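PDB 1Z02: 2-oxo-1,2-dihydroquinoline 8-monooxygenase, oxygenase component from Pseudomonas putida, which is the terminal oxygenase of a Rieske-type monooxygenase, probably passing electrons from a [2Fe-2S] cluster to a mononuclear iron where 2-oxoquinoline is hydroxylated at carbon 8. Local coordinates for residues Lys34-Gly39 with Arg406-Pro411; Gln62-Pro67 with Tyr318-Asp323; Leu184-Pro189 with Val304-Glu309; Glu310-Tyr315 with Leu332-Pro337. All coordinates share one frame; numbering follows the deposited sequence.

Contact 1. Residues Lys34-Gly39 with Arg406-Pro411; sequences KDAAWG and RGIAKP
Trp38 lays its indole against Pro411, and Gly39 beside it takes the backbone bond that joins the two loops. From Trp38 CB, which lies 4.0 Å from Ala409 CB and close to Ala409 O as well, CG leaves anti to the carbonyl carbon (chi1 -73°). The five-membered ring then passes beneath Pro411, whose CA sits 3.6 Å from its centroid and nearly on the ring normal, a CH-pi contact over one face. CG and CD2 both lie near Pro411 CA. Trp38 CD1 meets Pro411 CA and CG, NE1 lies 3.6 Å from Pro411 CB, and CE2 has Pro411 CA at 3.5 Å. Farther out, CZ2 still grazes Pro411 CA and CB; the two side chains cross at about a right angle. An alanine in place of Trp38 would probably leave Pro411 without the flat surface it rests on and open a gap between the loops.

Ala409 N donates to Gly39 O at 2.9 Å, almost straight on to the carbonyl. A water binds Ala409 O firmly and reaches Trp38 N and Gly39 O by weak bonds. At the other end of the contact, Ile408 CG2 packs 3.6 Å from Asp35 O and near Ala36 CA, while the Asp35 carboxylate turns to Gln31.

The residues from Ala36 to Gly39 form a type I beta turn, closed by Gly39 N to Ala36 O. The arrangement is loop-to-loop packing, one backbone hydrogen bond and a CH-pi contact joining the turn after helix 31-34 to the chain that leaves helix 392-404.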
loop_
_atom_site.group_PDB
_atom_site.type_symbol
_atom_site.label_atom_id
_atom_site.label_comp_id
_atom_site.label_asym_id
_atom_site.label_seq_id
_atom_site.Cartn_x
_atom_site.Cartn_y
_atom_site.Cartn_z
ATOM N N LYS A 34 4.370 -7.386 -24.868
ATOM C CA LYS A 34 3.293 -7.383 -23.884
ATOM C C LYS A 34 3.772 -8.096 -22.627
ATOM O O LYS A 34 3.302 -7.819 -21.515
ATOM C CB LYS A 34 2.069 -8.119 -24.417
ATOM C CG LYS A 34 1.355 -7.473 -25.583
ATOM C CD LYS A 34 0.057 -8.224 -25.839
ATOM C CE LYS A 34 -0.789 -7.570 -26.918
ATOM N NZ LYS A 34 -2.158 -8.185 -26.949
ATOM N N ASP A 35 4.696 -9.032 -22.821
ATOM C CA ASP A 35 5.268 -9.818 -21.731
ATOM C C ASP A 35 6.440 -9.139 -21.033
ATOM O O ASP A 35 6.876 -9.596 -19.980
ATOM C CB ASP A 35 5.752 -11.166 -22.260
ATOM C CG ASP A 35 4.627 -12.026 -22.794
ATOM O OD1 ASP A 35 4.933 -12.999 -23.516
ATOM O OD2 ASP A 35 3.446 -11.738 -22.491
ATOM N N ALA A 36 6.952 -8.053 -21.613
ATOM C CA ALA A 36 8.110 -7.366 -21.044
ATOM C C ALA A 36 7.843 -6.255 -20.014
ATOM O O ALA A 36 8.492 -5.206 -20.034
ATOM C CB ALA A 36 8.981 -6.826 -22.189
ATOM N N ALA A 37 6.923 -6.494 -19.088
ATOM C CA ALA A 37 6.616 -5.490 -18.075
ATOM C C ALA A 37 7.836 -5.081 -17.246
ATOM O O ALA A 37 8.036 -3.896 -16.969
ATOM C CB ALA A 37 5.504 -6.003 -17.161
ATOM N N TRP A 38 8.654 -6.058 -16.854
ATOM C CA TRP A 38 9.845 -5.781 -16.049
ATOM C C TRP A 38 11.022 -5.268 -16.865
ATOM O O TRP A 38 12.069 -4.931 -16.315
ATOM C CB TRP A 38 10.259 -7.030 -15.271
ATOM C CG TRP A 38 9.340 -7.331 -14.135
ATOM C CD1 TRP A 38 8.135 -7.971 -14.193
ATOM C CD2 TRP A 38 9.534 -6.964 -12.766
ATOM N NE1 TRP A 38 7.569 -8.030 -12.945
ATOM C CE2 TRP A 38 8.407 -7.420 -12.049
ATOM C CE3 TRP A 38 10.553 -6.297 -12.076
ATOM C CZ2 TRP A 38 8.270 -7.228 -10.671
ATOM C CZ3 TRP A 38 10.415 -6.104 -10.705
ATOM C CH2 TRP A 38 9.283 -6.570 -10.018
ATOM N N GLY A 39 10.839 -5.210 -18.181
ATOM C CA GLY A 39 11.884 -4.716 -19.063
ATOM C C GLY A 39 12.656 -5.769 -19.844
ATOM O O GLY A 39 12.551 -6.971 -19.581
ATOM N N ARG A 406 17.175 -8.822 -26.302
ATOM C CA ARG A 406 18.090 -9.899 -25.927
ATOM C C ARG A 406 17.590 -10.691 -24.736
ATOM O O ARG A 406 18.318 -11.515 -24.196
ATOM C CB ARG A 406 19.490 -9.353 -25.601
ATOM C CG ARG A 406 20.139 -8.569 -26.717
ATOM C CD ARG A 406 21.656 -8.529 -26.578
ATOM N NE ARG A 406 22.227 -7.545 -27.497
ATOM C CZ ARG A 406 22.269 -6.238 -27.259
ATOM N NH1 ARG A 406 22.790 -5.421 -28.162
ATOM N NH2 ARG A 406 21.822 -5.754 -26.101
ATOM N N GLY A 407 16.355 -10.441 -24.315
ATOM C CA GLY A 407 15.821 -11.170 -23.179
ATOM C C GLY A 407 14.723 -10.420 -22.455
ATOM O O GLY A 407 14.679 -9.193 -22.464
ATOM N N ILE A 408 13.825 -11.172 -21.832
ATOM C CA ILE A 408 12.721 -10.593 -21.086
ATOM C C ILE A 408 13.019 -10.812 -19.608
ATOM O O ILE A 408 13.142 -11.945 -19.150
ATOM C CB ILE A 408 11.393 -11.276 -21.474
ATOM C CG1 ILE A 408 11.080 -10.969 -22.942
ATOM C CG2 ILE A 408 10.260 -10.799 -20.572
ATOM C CD1 ILE A 408 9.873 -11.693 -23.476
ATOM N N ALA A 409 13.153 -9.716 -18.872
ATOM C CA ALA A 409 13.454 -9.787 -17.451
ATOM C C ALA A 409 12.361 -10.510 -16.667
ATOM O O ALA A 409 11.171 -10.366 -16.938
ATOM C CB ALA A 409 13.672 -8.381 -16.899
ATOM N N LYS A 410 12.776 -11.314 -15.703
ATOM C CA LYS A 410 11.825 -12.027 -14.884
ATOM C C LYS A 410 11.486 -11.163 -13.684
ATOM O O LYS A 410 12.265 -10.287 -13.298
ATOM C CB LYS A 410 12.420 -13.346 -14.425
ATOM C CG LYS A 410 12.495 -14.377 -15.532
ATOM C CD LYS A 410 13.323 -15.534 -15.083
ATOM C CE LYS A 410 13.741 -16.408 -16.233
ATOM N NZ LYS A 410 14.880 -17.237 -15.763
ATOM N N PRO A 411 10.312 -11.394 -13.074
ATOM C CA PRO A 411 9.926 -10.600 -11.909
ATOM C C PRO A 411 10.970 -10.737 -10.810
ATOM O O PRO A 411 11.603 -11.788 -10.671
ATOM C CB PRO A 411 8.589 -11.213 -11.505
ATOM C CG PRO A 411 8.040 -11.738 -12.807
ATOM C CD PRO A 411 9.250 -12.347 -13.444
HETATM O O HOH W 1 9.798 -8.440 -18.223
#

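Contact 2. Residues Gln62-Pro67 with Tyr318-Asp323; sequences QICGVP and YVPITD
In Ile63, chi1 of -63° sets CG1 anti to the carbonyl carbon and leaves CG2 anti to the backbone N; in Val319, chi1 of -172° sets CG1 anti to the backbone N. Ile63 CG2 and Val319 CG1 meet at 3.4 Å, tight for carbon atoms. Ile63 CG1 and CD1 also lie against that Val319 methyl. In Cys64, chi1 of -72° sets SG anti to the carbonyl carbon, where it touches Pro320 CG at 3.6 Å. Just before the turn, Gln62 CB lies close to Ile321 CG2 and Gln62 CG to Ile321 O, the side chains crossing at about a right angle.

Ile63 to Val66 form a type I' beta turn, closed by bonds in both directions between its ends. The central Cys64 and Gly65, both of positive phi, turn their N-H groups to residues 320-321. Cys64 N donates to Pro320 O at 2.7 Å and Gly65 N to Ile321 O at 2.9 Å; each donor stands above the carbonyl plane, and the second bond is the more bent. Ile63 CA adds a CA-H...O contact to Pro320 O at 3.3 Å. Gln62 O is buried here without a partner.

The tight hairpin between strands 58-63 and 66-73 of the Rieske domain thus sits on strand 313-320 of the catalytic domain, with Tyr45 of strand 43-49 against Ile63, Cys64 and Val319, and Trp209 of helix 209-216 against Pro320.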
loop_
_atom_site.group_PDB
_atom_site.type_symbol
_atom_site.label_atom_id
_atom_site.label_comp_id
_atom_site.label_asym_id
_atom_site.label_seq_id
_atom_site.Cartn_x
_atom_site.Cartn_y
_atom_site.Cartn_z
ATOM N N GLN A 62 18.503 0.179 -9.053
ATOM C CA GLN A 62 17.747 -1.001 -9.463
ATOM C C GLN A 62 17.267 -0.801 -10.896
ATOM O O GLN A 62 16.622 0.202 -11.209
ATOM C CB GLN A 62 16.541 -1.249 -8.534
ATOM C CG GLN A 62 15.930 -2.638 -8.728
ATOM C CD GLN A 62 14.762 -2.940 -7.805
ATOM O OE1 GLN A 62 14.378 -4.095 -7.653
ATOM N NE2 GLN A 62 14.182 -1.913 -7.202
ATOM N N ILE A 63 17.598 -1.762 -11.759
ATOM C CA ILE A 63 17.225 -1.724 -13.168
ATOM C C ILE A 63 16.717 -3.098 -13.604
ATOM O O ILE A 63 17.347 -4.118 -13.320
ATOM C CB ILE A 63 18.430 -1.321 -14.060
ATOM C CG1 ILE A 63 18.892 0.098 -13.703
ATOM C CG2 ILE A 63 18.024 -1.393 -15.536
ATOM C CD1 ILE A 63 20.181 0.513 -14.399
ATOM N N CYS A 64 15.584 -3.124 -14.298
ATOM C CA CYS A 64 14.967 -4.378 -14.727
ATOM C C CYS A 64 14.756 -5.316 -13.543
ATOM O O CYS A 64 14.866 -6.534 -13.681
ATOM C CB CYS A 64 15.809 -5.081 -15.793
ATOM S SG CYS A 64 15.755 -4.261 -17.428
ATOM N N GLY A 65 14.456 -4.733 -12.385
ATOM C CA GLY A 65 14.233 -5.517 -11.183
ATOM C C GLY A 65 15.512 -6.019 -10.513
ATOM O O GLY A 65 15.467 -6.583 -9.419
ATOM N N VAL A 66 16.652 -5.802 -11.165
ATOM C CA VAL A 66 17.941 -6.244 -10.643
ATOM C C VAL A 66 18.632 -5.179 -9.796
ATOM O O VAL A 66 18.918 -4.076 -10.266
ATOM C CB VAL A 66 18.909 -6.614 -11.793
ATOM C CG1 VAL A 66 20.212 -7.138 -11.221
ATOM C CG2 VAL A 66 18.270 -7.645 -12.702
ATOM N N PRO A 67 18.883 -5.493 -8.521
ATOM C CA PRO A 67 19.557 -4.559 -7.617
ATOM C C PRO A 67 21.050 -4.514 -7.976
ATOM O O PRO A 67 21.719 -5.552 -8.057
ATOM C CB PRO A 67 19.286 -5.157 -6.235
ATOM C CG PRO A 67 19.178 -6.615 -6.510
ATOM C CD PRO A 67 18.419 -6.693 -7.805
ATOM N N TYR A 318 13.946 5.283 -20.589
ATOM C CA TYR A 318 12.805 5.014 -19.719
ATOM C C TYR A 318 13.194 3.675 -19.104
ATOM O O TYR A 318 12.628 2.626 -19.413
ATOM C CB TYR A 318 11.525 4.909 -20.560
ATOM C CG TYR A 318 11.455 5.968 -21.654
ATOM C CD1 TYR A 318 12.097 5.781 -22.873
ATOM C CD2 TYR A 318 10.809 7.187 -21.441
ATOM C CE1 TYR A 318 12.104 6.778 -23.847
ATOM C CE2 TYR A 318 10.807 8.195 -22.419
ATOM C CZ TYR A 318 11.460 7.979 -23.616
ATOM O OH TYR A 318 11.484 8.961 -24.582
ATOM N N VAL A 319 14.209 3.739 -18.247
ATOM C CA VAL A 319 14.771 2.559 -17.608
ATOM C C VAL A 319 13.854 1.891 -16.602
ATOM O O VAL A 319 13.478 2.483 -15.594
ATOM C CB VAL A 319 16.103 2.896 -16.918
ATOM C CG1 VAL A 319 16.769 1.605 -16.430
ATOM C CG2 VAL A 319 17.020 3.670 -17.898
ATOM N N PRO A 320 13.478 0.636 -16.867
ATOM C CA PRO A 320 12.596 -0.052 -15.923
ATOM C C PRO A 320 13.282 -0.285 -14.589
ATOM O O PRO A 320 14.466 -0.641 -14.541
ATOM C CB PRO A 320 12.241 -1.352 -16.651
ATOM C CG PRO A 320 13.374 -1.569 -17.579
ATOM C CD PRO A 320 13.758 -0.194 -18.051
ATOM N N ILE A 321 12.548 -0.034 -13.508
ATOM C CA ILE A 321 13.065 -0.231 -12.161
ATOM C C ILE A 321 12.391 -1.503 -11.653
ATOM O O ILE A 321 13.059 -2.464 -11.258
ATOM C CB ILE A 321 12.711 0.958 -11.251
ATOM C CG1 ILE A 321 13.419 2.215 -11.758
ATOM C CG2 ILE A 321 13.126 0.650 -9.813
ATOM C CD1 ILE A 321 13.036 3.471 -11.035
ATOM N N THR A 322 11.060 -1.477 -11.660
ATOM C CA THR A 322 10.246 -2.630 -11.296
ATOM C C THR A 322 9.280 -2.681 -12.474
ATOM O O THR A 322 9.538 -2.065 -13.514
ATOM C CB THR A 322 9.456 -2.443 -9.967
ATOM O OG1 THR A 322 8.567 -1.325 -10.079
ATOM C CG2 THR A 322 10.408 -2.245 -8.799
ATOM N N ASP A 323 8.182 -3.407 -12.347
ATOM C CA ASP A 323 7.239 -3.464 -13.449
ATOM C C ASP A 323 6.258 -2.296 -13.433
ATOM O O ASP A 323 5.430 -2.177 -14.329
ATOM C CB ASP A 323 6.488 -4.793 -13.433
ATOM C CG ASP A 323 5.663 -4.983 -12.176
ATOM O OD1 ASP A 323 6.017 -4.422 -11.121
ATOM O OD2 ASP A 323 4.662 -5.711 -12.249
#

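Contact 3. Residues Leu184-Pro189 with Val304-Glu309; sequences LWPSSP and VENWPE
Trp185 bonds to Glu305 through its ring nitrogen and lies against Asn306, joining a loop to the region of strand 301-305 in the antiparallel sheet of the catalytic domain, which belongs to the Bet v 1-like superfamily. NE1 donates to Glu305 OE2 at 3.3 Å; the acceptor lies near the ring plane, whereas the N-H comes from above the carboxylate, the two planes being 84° apart. Asn306 CB stands over one face of the indole, 4.2 Å from the centroid of the five-membered ring, in a CH-pi contact. The Asn306 amide, tilted 20° from the ring, brings CG to 3.4 Å from Trp185 CB. A leucine in place of Trp185 would probably leave Glu305 OE2 without this donor and Asn306 without the ring face it rests on.

Further out, Arg293 forms a salt bridge with Glu305 OE1, and His291 O accepts from Asn306 ND2. His182 lies against the Trp185 ring with its plane nearly parallel. Four waters fill in between the segments: one donates to both Pro186 O and Asn306 OD1, another links Ser188 N to Glu305 OE2. Ser188 OG, 3.2 Å from Glu305 CB, pairs at 2.6 Å with a water that also accepts from Asn306 N.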
loop_
_atom_site.group_PDB
_atom_site.type_symbol
_atom_site.label_atom_id
_atom_site.label_comp_id
_atom_site.label_asym_id
_atom_site.label_seq_id
_atom_site.Cartn_x
_atom_site.Cartn_y
_atom_site.Cartn_z
ATOM N N LEU A 184 18.024 19.500 -43.837
ATOM C CA LEU A 184 17.504 20.642 -43.090
ATOM C C LEU A 184 18.172 20.939 -41.751
ATOM O O LEU A 184 17.728 21.832 -41.032
ATOM C CB LEU A 184 16.000 20.461 -42.879
ATOM C CG LEU A 184 15.191 20.414 -44.173
ATOM C CD1 LEU A 184 13.797 19.857 -43.888
ATOM C CD2 LEU A 184 15.143 21.815 -44.790
ATOM N N TRP A 185 19.229 20.208 -41.410
ATOM C CA TRP A 185 19.917 20.442 -40.143
ATOM C C TRP A 185 21.241 19.691 -40.034
ATOM O O TRP A 185 21.439 18.653 -40.673
ATOM C CB TRP A 185 19.003 20.063 -38.972
ATOM C CG TRP A 185 18.585 18.618 -38.946
ATOM C CD1 TRP A 185 19.346 17.546 -38.569
ATOM C CD2 TRP A 185 17.307 18.090 -39.313
ATOM N NE1 TRP A 185 18.619 16.386 -38.677
ATOM C CE2 TRP A 185 17.360 16.691 -39.136
ATOM C CE3 TRP A 185 16.116 18.665 -39.782
ATOM C CZ2 TRP A 185 16.272 15.856 -39.403
ATOM C CZ3 TRP A 185 15.033 17.836 -40.049
ATOM C CH2 TRP A 185 15.120 16.444 -39.859
ATOM N N PRO A 186 22.178 20.219 -39.230
ATOM C CA PRO A 186 23.485 19.576 -39.051
ATOM C C PRO A 186 23.434 18.284 -38.225
ATOM O O PRO A 186 22.500 18.057 -37.450
ATOM C CB PRO A 186 24.320 20.672 -38.391
ATOM C CG PRO A 186 23.304 21.437 -37.604
ATOM C CD PRO A 186 22.145 21.535 -38.568
ATOM N N SER A 187 24.453 17.447 -38.404
ATOM C CA SER A 187 24.555 16.163 -37.717
ATOM C C SER A 187 24.484 16.247 -36.196
ATOM O O SER A 187 25.175 17.060 -35.576
ATOM C CB SER A 187 25.863 15.463 -38.119
ATOM O OG SER A 187 25.876 15.118 -39.495
ATOM N N SER A 188 23.652 15.394 -35.600
ATOM C CA SER A 188 23.511 15.353 -34.149
ATOM C C SER A 188 24.666 14.551 -33.563
ATOM O O SER A 188 25.029 13.485 -34.084
ATOM C CB SER A 188 22.188 14.695 -33.741
ATOM O OG SER A 188 21.078 15.475 -34.139
ATOM N N PRO A 189 25.272 15.059 -32.482
ATOM C CA PRO A 189 26.388 14.364 -31.845
ATOM C C PRO A 189 25.909 13.191 -30.996
ATOM O O PRO A 189 24.738 13.115 -30.629
ATOM C CB PRO A 189 27.038 15.461 -31.007
ATOM C CG PRO A 189 25.866 16.287 -30.589
ATOM C CD PRO A 189 25.063 16.386 -31.873
ATOM N N VAL A 304 16.237 12.888 -30.455
ATOM C CA VAL A 304 15.531 13.989 -31.086
ATOM C C VAL A 304 16.586 14.907 -31.697
ATOM O O VAL A 304 17.114 15.791 -31.020
ATOM C CB VAL A 304 14.709 14.804 -30.071
ATOM C CG1 VAL A 304 13.722 15.685 -30.812
ATOM C CG2 VAL A 304 13.978 13.880 -29.111
ATOM N N GLU A 305 16.894 14.678 -32.973
ATOM C CA GLU A 305 17.885 15.470 -33.695
ATOM C C GLU A 305 17.450 16.923 -33.817
ATOM O O GLU A 305 16.263 17.215 -33.946
ATOM C CB GLU A 305 18.098 14.896 -35.105
ATOM C CG GLU A 305 18.493 13.439 -35.114
ATOM C CD GLU A 305 18.476 12.832 -36.498
ATOM O OE1 GLU A 305 17.851 11.760 -36.667
ATOM O OE2 GLU A 305 19.093 13.423 -37.411
ATOM N N ASN A 306 18.423 17.826 -33.771
ATOM C CA ASN A 306 18.174 19.255 -33.909
ATOM C C ASN A 306 17.208 19.830 -32.874
ATOM O O ASN A 306 16.341 20.653 -33.193
ATOM C CB ASN A 306 17.664 19.555 -35.318
ATOM C CG ASN A 306 18.132 20.897 -35.822
ATOM O OD1 ASN A 306 19.331 21.194 -35.807
ATOM N ND2 ASN A 306 17.196 21.718 -36.277
ATOM N N TRP A 307 17.373 19.400 -31.626
ATOM C CA TRP A 307 16.531 19.873 -30.532
ATOM C C TRP A 307 17.372 20.072 -29.269
ATOM O O TRP A 307 18.188 19.218 -28.912
ATOM C CB TRP A 307 15.406 18.869 -30.272
ATOM C CG TRP A 307 14.409 19.307 -29.247
ATOM C CD1 TRP A 307 14.496 19.143 -27.894
ATOM C CD2 TRP A 307 13.179 20.000 -29.488
ATOM N NE1 TRP A 307 13.397 19.688 -27.277
ATOM C CE2 TRP A 307 12.570 20.222 -28.233
ATOM C CE3 TRP A 307 12.530 20.457 -30.645
ATOM C CZ2 TRP A 307 11.344 20.880 -28.099
ATOM C CZ3 TRP A 307 11.306 21.115 -30.512
ATOM C CH2 TRP A 307 10.728 21.318 -29.246
ATOM N N PRO A 308 17.187 21.209 -28.577
ATOM C CA PRO A 308 16.250 22.291 -28.917
ATOM C C PRO A 308 16.767 23.274 -29.973
ATOM O O PRO A 308 16.022 24.119 -30.472
ATOM C CB PRO A 308 16.002 22.961 -27.569
ATOM C CG PRO A 308 17.287 22.773 -26.869
ATOM C CD PRO A 308 17.696 21.368 -27.206
ATOM N N GLU A 309 18.050 23.157 -30.298
ATOM C CA GLU A 309 18.682 24.008 -31.302
ATOM C C GLU A 309 19.716 23.220 -32.107
ATOM O O GLU A 309 20.095 22.104 -31.735
ATOM C CB GLU A 309 19.359 25.204 -30.630
ATOM C CG GLU A 309 18.387 26.208 -30.033
ATOM C CD GLU A 309 19.080 27.278 -29.211
ATOM O OE1 GLU A 309 18.419 28.284 -28.871
ATOM O OE2 GLU A 309 20.279 27.116 -28.897
HETATM O O HOH W 2 17.387 23.766 -38.495
HETATM O O HOH W 3 21.646 19.525 -35.539
HETATM O O HOH W 4 21.543 17.865 -33.106
HETATM O O HOH W 5 21.836 14.017 -37.605
#

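Contact 4. Residues Glu310-Tyr315 with Leu332-Pro337; sequences EHVVQY and LVRVCP
Val313 and Val333 exchange the two backbone hydrogen bonds of this contact: Val333 N donates to Val313 O at 2.9 Å and Val313 N to Val333 O at 3.1 Å. Each accepting oxygen also receives a CA-H...O contact, Val313 O from Leu332 CA at 3.3 Å and Val333 O from Val312 CA.

Among the apolar contacts, the side chains of Val313 and Val333 lie side by side and point the same way, with Val313 CG1 3.8 Å from Val333 CB. Val333 CG2, anti to its carbonyl carbon, reaches the edge of the Tyr315 ring at CD1, 3.7 Å away; Tyr315 OH is held by Pro189 O. The two strands form the antiparallel hairpin 313-320/325-335 of the catalytic domain, in which Val313 and Val333 are a hydrogen-bonded pair and Gln314 and Leu332 a non-hydrogen-bonded one. On the face carrying Gln314 and Leu332, Leu332 CD2 packs 3.6 Å from Gln314 CB. Gln314 NE2 is hydrogen-bonded to Glu316 OE2 and Asn362 OD1. The side chain of Gln314 is about 9 Å from the bound iron(III) ion.

Around the Arg334 guanidinium the contacts are mixed: His311 CB lies over the centre of one face, and Arg334 NH2 is 3.5 Å from Val312 CG2. A water at the edge of the guanidinium donates to Glu310 O and accepts a weak bond from NH2. Another water, donating to His311 O and accepting from Val335 N, continues the strand pairing where the backbones part.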
loop_
_atom_site.group_PDB
_atom_site.type_symbol
_atom_site.label_atom_id
_atom_site.label_comp_id
_atom_site.label_asym_id
_atom_site.label_seq_id
_atom_site.Cartn_x
_atom_site.Cartn_y
_atom_site.Cartn_z
ATOM N N GLU A 310 20.181 23.811 -33.203
ATOM C CA GLU A 310 21.157 23.152 -34.059
ATOM C C GLU A 310 22.398 22.747 -33.284
ATOM O O GLU A 310 22.829 23.452 -32.369
ATOM C CB GLU A 310 21.546 24.064 -35.222
ATOM C CG GLU A 310 20.373 24.663 -35.954
ATOM C CD GLU A 310 20.798 25.417 -37.192
ATOM O OE1 GLU A 310 19.930 26.056 -37.819
ATOM O OE2 GLU A 310 21.996 25.373 -37.543
ATOM N N HIS A 311 22.970 21.609 -33.662
ATOM C CA HIS A 311 24.166 21.074 -33.010
ATOM C C HIS A 311 23.898 20.531 -31.611
ATOM O O HIS A 311 24.808 20.053 -30.934
ATOM C CB HIS A 311 25.273 22.129 -32.946
ATOM C CG HIS A 311 25.704 22.627 -34.289
ATOM N ND1 HIS A 311 25.177 23.761 -34.865
ATOM C CD2 HIS A 311 26.590 22.127 -35.183
ATOM C CE1 HIS A 311 25.721 23.939 -36.057
ATOM N NE2 HIS A 311 26.581 22.962 -36.272
ATOM N N VAL A 312 22.644 20.615 -31.180
ATOM C CA VAL A 312 22.240 20.098 -29.875
ATOM C C VAL A 312 21.250 18.977 -30.155
ATOM O O VAL A 312 20.453 19.081 -31.084
ATOM C CB VAL A 312 21.531 21.175 -29.021
ATOM C CG1 VAL A 312 21.120 20.588 -27.684
ATOM C CG2 VAL A 312 22.450 22.368 -28.810
ATOM N N VAL A 313 21.301 17.912 -29.358
ATOM C CA VAL A 313 20.397 16.770 -29.531
ATOM C C VAL A 313 19.883 16.278 -28.177
ATOM O O VAL A 313 20.601 16.342 -27.173
ATOM C CB VAL A 313 21.109 15.600 -30.260
ATOM C CG1 VAL A 313 22.323 15.151 -29.467
ATOM C CG2 VAL A 313 20.152 14.435 -30.441
ATOM N N GLN A 314 18.635 15.806 -28.147
ATOM C CA GLN A 314 18.051 15.299 -26.910
ATOM C C GLN A 314 17.872 13.789 -26.941
ATOM O O GLN A 314 17.329 13.234 -27.899
ATOM C CB GLN A 314 16.696 15.954 -26.620
ATOM C CG GLN A 314 16.115 15.539 -25.258
ATOM C CD GLN A 314 14.928 16.393 -24.824
ATOM O OE1 GLN A 314 14.914 17.603 -25.041
ATOM N NE2 GLN A 314 13.939 15.768 -24.194
ATOM N N TYR A 315 18.346 13.133 -25.885
ATOM C CA TYR A 315 18.248 11.682 -25.752
ATOM C C TYR A 315 17.452 11.351 -24.505
ATOM O O TYR A 315 17.582 12.028 -23.487
ATOM C CB TYR A 315 19.637 11.050 -25.611
ATOM C CG TYR A 315 20.497 11.140 -26.845
ATOM C CD1 TYR A 315 21.659 11.913 -26.852
ATOM C CD2 TYR A 315 20.167 10.430 -27.998
ATOM C CE1 TYR A 315 22.475 11.975 -27.975
ATOM C CE2 TYR A 315 20.973 10.481 -29.126
ATOM C CZ TYR A 315 22.128 11.258 -29.107
ATOM O OH TYR A 315 22.924 11.325 -30.227
ATOM N N LEU A 332 20.784 16.541 -22.892
ATOM C CA LEU A 332 21.051 17.352 -24.073
ATOM C C LEU A 332 22.545 17.234 -24.291
ATOM O O LEU A 332 23.331 17.387 -23.355
ATOM C CB LEU A 332 20.665 18.816 -23.838
ATOM C CG LEU A 332 19.169 19.074 -23.678
ATOM C CD1 LEU A 332 18.916 20.528 -23.370
ATOM C CD2 LEU A 332 18.454 18.645 -24.948
ATOM N N VAL A 333 22.927 16.949 -25.526
ATOM C CA VAL A 333 24.328 16.782 -25.867
ATOM C C VAL A 333 24.756 17.787 -26.928
ATOM O O VAL A 333 24.001 18.085 -27.854
ATOM C CB VAL A 333 24.588 15.349 -26.403
ATOM C CG1 VAL A 333 26.074 15.149 -26.659
ATOM C CG2 VAL A 333 24.083 14.308 -25.398
ATOM N N ARG A 334 25.959 18.325 -26.763
ATOM C CA ARG A 334 26.530 19.267 -27.722
ATOM C C ARG A 334 28.045 19.148 -27.642
ATOM O O ARG A 334 28.613 19.165 -26.552
ATOM C CB ARG A 334 26.124 20.709 -27.413
ATOM C CG ARG A 334 26.600 21.680 -28.486
ATOM C CD ARG A 334 26.442 23.140 -28.110
ATOM N NE ARG A 334 26.903 23.999 -29.202
ATOM C CZ ARG A 334 26.101 24.753 -29.949
ATOM N NH1 ARG A 334 26.606 25.498 -30.924
ATOM N NH2 ARG A 334 24.796 24.774 -29.719
ATOM N N VAL A 335 28.699 19.014 -28.790
ATOM C CA VAL A 335 30.147 18.895 -28.804
ATOM C C VAL A 335 30.752 20.263 -28.523
ATOM O O VAL A 335 30.481 21.238 -29.226
ATOM C CB VAL A 335 30.662 18.365 -30.162
ATOM C CG1 VAL A 335 32.189 18.337 -30.166
ATOM C CG2 VAL A 335 30.127 16.950 -30.399
ATOM N N CYS A 336 31.561 20.325 -27.473
ATOM C CA CYS A 336 32.201 21.566 -27.067
ATOM C C CYS A 336 33.708 21.376 -27.040
ATOM O O CYS A 336 34.256 20.886 -26.057
ATOM C CB CYS A 336 31.698 21.974 -25.680
ATOM S SG CYS A 336 29.866 22.140 -25.556
ATOM N N PRO A 337 34.399 21.778 -28.119
ATOM C CA PRO A 337 35.858 21.647 -28.233
ATOM C C PRO A 337 36.678 22.402 -27.189
ATOM O O PRO A 337 37.549 21.833 -26.530
ATOM C CB PRO A 337 36.139 22.139 -29.652
ATOM C CG PRO A 337 34.867 21.838 -30.377
ATOM C CD PRO A 337 33.824 22.271 -29.381
HETATM O O HOH W 6 22.759 26.361 -31.950
HETATM O O HOH W 7 27.397 19.341 -31.203
#

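From the N terminus, contact 1 closes the longest loop, bringing the chain after helix 31-34 to the chain after helix 392-404; the other three contacts all nest inside it. Contact 2 ties the Rieske domain to the catalytic domain and touches contact 1, where Trp38 packs on Thr322 and Asp323. Contact 3 is nested within the loop of contact 2 and joins the 184-189 loop to strand 301-305. Contact 4 follows contact 3 in series, closing the short hairpin loop, but crosses contact 2, their segments alternating along the chain; both use strand 313-320. Contacts 3 and 4 touch, both reaching one sheet through neighbouring strands, and lie across the chain's centre from contact 1.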